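Side-chain contacts in Anapc5 protein (Xenopus laevis, PDB 5BPZ), which is a subunit, probably with a scaffolding role, of the anaphase-promoting complex (APC/C), a ubiquitin ligase that drives cell-cycle progression: residues 56-59 against 60-63; 104-107 against 108-112. All coordinates share one frame; numbering follows the deposited sequence.

Contact 1: residues 56-59 against 60-63; sequences RRLN and KQIL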
loop_
_atom_site.group_PDB
_atom_site.type_symbol
_atom_site.label_atom_id
_atom_site.label_comp_id
_atom_site.label_asym_id
_atom_site.label_seq_id
_atom_site.Cartn_x
_atom_site.Cartn_y
_atom_site.Cartn_z
ATOM N N ARG A 56 16.617 -5.067 -0.653
ATOM C CA ARG A 56 16.731 -5.174 -2.103
ATOM C C ARG A 56 16.254 -6.546 -2.587
ATOM O O ARG A 56 15.546 -6.620 -3.594
ATOM C CB ARG A 56 18.145 -4.798 -2.583
ATOM C CG ARG A 56 18.452 -3.311 -2.299
ATOM C CD ARG A 56 19.512 -2.676 -3.178
ATOM N NE ARG A 56 20.821 -3.284 -2.968
ATOM C CZ ARG A 56 21.878 -2.669 -2.450
ATOM N NH1 ARG A 56 21.811 -1.388 -2.106
ATOM N NH2 ARG A 56 23.019 -3.322 -2.294
ATOM N N ARG A 57 16.561 -7.612 -1.808
ATOM C CA ARG A 57 16.136 -8.988 -2.083
ATOM C C ARG A 57 14.619 -9.072 -1.943
ATOM O O ARG A 57 13.961 -9.608 -2.826
ATOM C CB ARG A 57 16.798 -9.988 -1.117
ATOM C CG ARG A 57 18.306 -10.133 -1.271
ATOM C CD ARG A 57 18.850 -11.276 -0.426
ATOM N NE ARG A 57 20.309 -11.371 -0.524
ATOM C CZ ARG A 57 21.143 -11.322 0.512
ATOM N NH1 ARG A 57 20.673 -11.193 1.746
ATOM N NH2 ARG A 57 22.452 -11.401 0.320
ATOM N N LEU A 58 14.066 -8.516 -0.849
ATOM C CA LEU A 58 12.627 -8.517 -0.585
ATOM C C LEU A 58 11.811 -7.757 -1.631
ATOM O O LEU A 58 10.707 -8.195 -1.954
ATOM C CB LEU A 58 12.316 -8.025 0.828
ATOM C CG LEU A 58 12.646 -8.997 1.953
ATOM C CD1 LEU A 58 12.361 -8.377 3.279
ATOM C CD2 LEU A 58 11.873 -10.307 1.821
ATOM N N ASN A 59 12.361 -6.652 -2.187
ATOM C CA ASN A 59 11.719 -5.871 -3.249
ATOM C C ASN A 59 11.570 -6.691 -4.534
ATOM O O ASN A 59 10.645 -6.433 -5.305
ATOM C CB ASN A 59 12.477 -4.567 -3.536
ATOM C CG ASN A 59 12.137 -3.422 -2.608
ATOM O OD1 ASN A 59 13.021 -2.823 -1.983
ATOM N ND2 ASN A 59 10.857 -3.072 -2.504
ATOM N N LYS A 60 12.476 -7.678 -4.762
ATOM C CA LYS A 60 12.419 -8.579 -5.917
ATOM C C LYS A 60 11.291 -9.606 -5.691
ATOM O O LYS A 60 10.531 -9.903 -6.612
ATOM C CB LYS A 60 13.758 -9.328 -6.113
ATOM C CG LYS A 60 14.968 -8.446 -6.410
ATOM C CD LYS A 60 16.264 -9.253 -6.329
ATOM C CE LYS A 60 17.511 -8.397 -6.325
ATOM N NZ LYS A 60 17.876 -7.924 -7.687
ATOM N N GLN A 61 11.202 -10.149 -4.467
ATOM C CA GLN A 61 10.215 -11.152 -4.069
ATOM C C GLN A 61 8.775 -10.607 -4.133
ATOM O O GLN A 61 7.845 -11.367 -4.411
ATOM C CB GLN A 61 10.563 -11.678 -2.657
ATOM C CG GLN A 61 9.767 -12.901 -2.193
ATOM C CD GLN A 61 10.397 -13.614 -1.019
ATOM O OE1 GLN A 61 10.795 -13.005 -0.018
ATOM N NE2 GLN A 61 10.485 -14.934 -1.106
ATOM N N ILE A 62 8.613 -9.288 -3.920
ATOM C CA ILE A 62 7.332 -8.583 -3.867
ATOM C C ILE A 62 6.771 -8.196 -5.251
ATOM O O ILE A 62 5.560 -7.983 -5.349
ATOM C CB ILE A 62 7.486 -7.363 -2.891
ATOM C CG1 ILE A 62 6.653 -7.567 -1.613
ATOM C CG2 ILE A 62 7.238 -5.981 -3.526
ATOM C CD1 ILE A 62 7.079 -8.782 -0.744
ATOM N N LEU A 63 7.615 -8.163 -6.308
ATOM C CA LEU A 63 7.230 -7.760 -7.671
ATOM C C LEU A 63 5.886 -8.345 -8.200
ATOM O O LEU A 63 5.124 -7.537 -8.736
ATOM C CB LEU A 63 8.356 -7.997 -8.695
ATOM C CG LEU A 63 9.612 -7.113 -8.542
ATOM C CD1 LEU A 63 10.530 -7.267 -9.730
ATOM C CD2 LEU A 63 9.255 -5.631 -8.343
#
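Arg57 O accepts the amide of Gln61 at 3.3 Å, with the donor in the carbonyl plane, in the firmest of the backbone bonds that join residues 56-59 to 60-63 within helix 52-67. The neighbouring bonds are weak: Lys60 N is shared between Arg56 O and Arg57 O, and Ile62 N reaches Leu58 O at a bent 134°. Among the side chains, Leu58 and Gln61 run side by side in the same direction, and methyl CD2 of Leu58 makes a van der Waals contact with amide oxygen OE1 of Gln61 at 3.4 Å. Gln61 gets there with CG anti to its backbone N (chi1 -170°) and an extended chain. Lys60 lays its aliphatic part over the preceding turn, CG lying 3.4 Å from Arg56 O, before bending at chi4. Leu63 rests CD2 3.4 Å from Asn59 O, with its CG and, farther off, Ile62 CG2 also packing near that oxygen. The contact lies at the surface of the all-helical domain, yet buried Ile62, with Leu58 and Asn59, packs on Met44 of helix 32-46. Ile62 also touches Cys83 of helix 73-83, which Gln61 meets from the exposed side, and Leu63 reaches Val129 and Val130 of helix 129-142.

Contact 2: residues 104-107 against 108-112; sequences KDME and QFFDD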
loop_
_atom_site.group_PDB
_atom_site.type_symbol
_atom_site.label_atom_id
_atom_site.label_comp_id
_atom_site.label_asym_id
_atom_site.label_seq_id
_atom_site.Cartn_x
_atom_site.Cartn_y
_atom_site.Cartn_z
ATOM N N LYS A 104 -8.433 13.264 4.516
ATOM C CA LYS A 104 -7.123 13.929 4.613
ATOM C C LYS A 104 -5.964 12.959 4.898
ATOM O O LYS A 104 -4.854 13.194 4.424
ATOM C CB LYS A 104 -7.143 15.081 5.643
ATOM C CG LYS A 104 -7.488 14.671 7.079
ATOM C CD LYS A 104 -7.328 15.823 8.063
ATOM C CE LYS A 104 -7.663 15.424 9.481
ATOM N NZ LYS A 104 -6.571 14.639 10.118
ATOM N N ASP A 105 -6.231 11.874 5.659
ATOM C CA ASP A 105 -5.235 10.865 6.022
ATOM C C ASP A 105 -4.761 10.055 4.822
ATOM O O ASP A 105 -3.591 9.676 4.778
ATOM C CB ASP A 105 -5.739 9.974 7.166
ATOM C CG ASP A 105 -5.931 10.741 8.463
ATOM O OD1 ASP A 105 -4.950 11.357 8.942
ATOM O OD2 ASP A 105 -7.059 10.740 8.989
ATOM N N MET A 106 -5.656 9.829 3.832
ATOM C CA MET A 106 -5.319 9.137 2.589
ATOM C C MET A 106 -4.503 10.084 1.701
ATOM O O MET A 106 -3.491 9.664 1.151
ATOM C CB MET A 106 -6.584 8.636 1.866
ATOM C CG MET A 106 -6.281 7.714 0.684
ATOM S SD MET A 106 -7.708 7.256 -0.332
ATOM C CE MET A 106 -8.137 8.892 -1.065
ATOM N N GLU A 107 -4.922 11.369 1.608
ATOM C CA GLU A 107 -4.257 12.434 0.839
ATOM C C GLU A 107 -2.843 12.702 1.375
ATOM O O GLU A 107 -1.918 12.913 0.584
ATOM C CB GLU A 107 -5.083 13.737 0.869
ATOM C CG GLU A 107 -6.523 13.585 0.403
ATOM C CD GLU A 107 -7.346 14.857 0.440
ATOM O OE1 GLU A 107 -7.474 15.457 1.532
ATOM O OE2 GLU A 107 -7.897 15.234 -0.619
ATOM N N GLN A 108 -2.682 12.687 2.715
ATOM C CA GLN A 108 -1.405 12.886 3.401
ATOM C C GLN A 108 -0.462 11.706 3.142
ATOM O O GLN A 108 0.745 11.912 3.064
ATOM C CB GLN A 108 -1.623 13.095 4.904
ATOM C CG GLN A 108 -0.408 13.653 5.645
ATOM C CD GLN A 108 -0.618 13.716 7.139
ATOM O OE1 GLN A 108 -1.527 13.087 7.699
ATOM N NE2 GLN A 108 0.233 14.469 7.820
ATOM N N PHE A 109 -1.007 10.478 3.009
ATOM C CA PHE A 109 -0.198 9.293 2.697
ATOM C C PHE A 109 0.423 9.450 1.304
ATOM O O PHE A 109 1.605 9.154 1.127
ATOM C CB PHE A 109 -1.010 7.980 2.796
ATOM C CG PHE A 109 -0.297 6.791 2.171
ATOM C CD1 PHE A 109 0.825 6.233 2.776
ATOM C CD2 PHE A 109 -0.704 6.283 0.942
ATOM C CE1 PHE A 109 1.511 5.173 2.175
ATOM C CE2 PHE A 109 -0.020 5.218 0.344
ATOM C CZ PHE A 109 1.085 4.672 0.966
ATOM N N PHE A 110 -0.384 9.908 0.327
ATOM C CA PHE A 110 0.044 10.134 -1.052
ATOM C C PHE A 110 1.103 11.230 -1.162
ATOM O O PHE A 110 2.059 11.056 -1.922
ATOM C CB PHE A 110 -1.162 10.406 -1.970
ATOM C CG PHE A 110 -1.819 9.141 -2.476
ATOM C CD1 PHE A 110 -1.293 8.453 -3.563
ATOM C CD2 PHE A 110 -2.954 8.631 -1.857
ATOM C CE1 PHE A 110 -1.891 7.275 -4.023
ATOM C CE2 PHE A 110 -3.558 7.459 -2.324
ATOM C CZ PHE A 110 -3.020 6.786 -3.398
ATOM N N ASP A 111 0.954 12.329 -0.380
ATOM C CA ASP A 111 1.899 13.457 -0.338
ATOM C C ASP A 111 3.253 12.993 0.214
ATOM O O ASP A 111 4.285 13.227 -0.417
ATOM C CB ASP A 111 1.350 14.616 0.532
ATOM C CG ASP A 111 0.124 15.359 0.014
ATOM O OD1 ASP A 111 -0.409 14.969 -1.049
ATOM O OD2 ASP A 111 -0.323 16.310 0.693
ATOM N N ASP A 112 3.235 12.319 1.386
ATOM C CA ASP A 112 4.422 11.786 2.063
ATOM C C ASP A 112 5.147 10.727 1.232
ATOM O O ASP A 112 6.376 10.705 1.226
ATOM C CB ASP A 112 4.055 11.230 3.455
ATOM C CG ASP A 112 3.647 12.277 4.485
ATOM O OD1 ASP A 112 3.857 13.486 4.230
ATOM O OD2 ASP A 112 3.123 11.886 5.551
#
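Four consecutive i to i+4 bonds tie residues 104-107 to 108-112 within helix 103-114, from Gln108 N to Lys104 O at 2.8 Å through to Asp111 N on Glu107 O at 3.1 Å. Phe109 N approaches Asp105 O from above the carbonyl plane and makes a second, weak bond to Met106 O. On the inner flank Met106 and Phe110 lie alongside each other, pointing the same way, and CG of Met106 meets ring atom CE2 of Phe110 at 4.1 Å. The Met106 carbonyl lies at the edge of the Phe110 ring, near its plane, with O 3.2 Å from CD2. A chi1 of 167° swings the Phe109 ring beside its own carbonyl carbon, and its CD2 stands 4.3 Å above one face of the Phe110 ring, offset toward the rim. Outside this pair, Phe110 stacks with Tyr141, while Met106 reaches helices 32-46, 85-99 and 146-164. The other flank is polar. Asp105 and Gln108 run side by side, carboxylate and amide planes 32° apart; OD1 of Asp105 and OE1 of Gln108 merely come near each other, with no bond between them. Asp105, at N3, takes the amide of Glu102, the residue preceding the helix, on OD2, one half of the capping-box pattern, and a long salt bridge joins its OD1 to Lys104 NZ at 3.8 Å. Asp111 folds back so that OD1 stands 3.0 Å from Glu107 O, two acceptors with no bond between them. The helix is thus amphipathic: sulfur and aromatic groups fill its buried side, whereas carboxylates and the Gln108 amide lie on the more exposed side, where Lys104 probably offsets part of the negative charge of Asp105.

Overall arrangement
Both contacts are single-helix contacts, one on helix 52-67 and the other on helix 103-114, and they follow each other along the chain within the Apc5 N-terminal domain. Their centres are 25 Å apart, on opposite sides of the chain's centre, and their nearest atoms remain about 13 Å apart. They are joined indirectly: helix 32-46 receives contact 1 at Leu41 and Met44 and contact 2 at Ile35, Leu38 and Val39, while helix 129-142 meets contact 1 at Val129 and Val130 and contact 2 at Ile138 and Tyr141. Contact 1 lies at the surface and contact 2 is partly buried, three of its residues being buried.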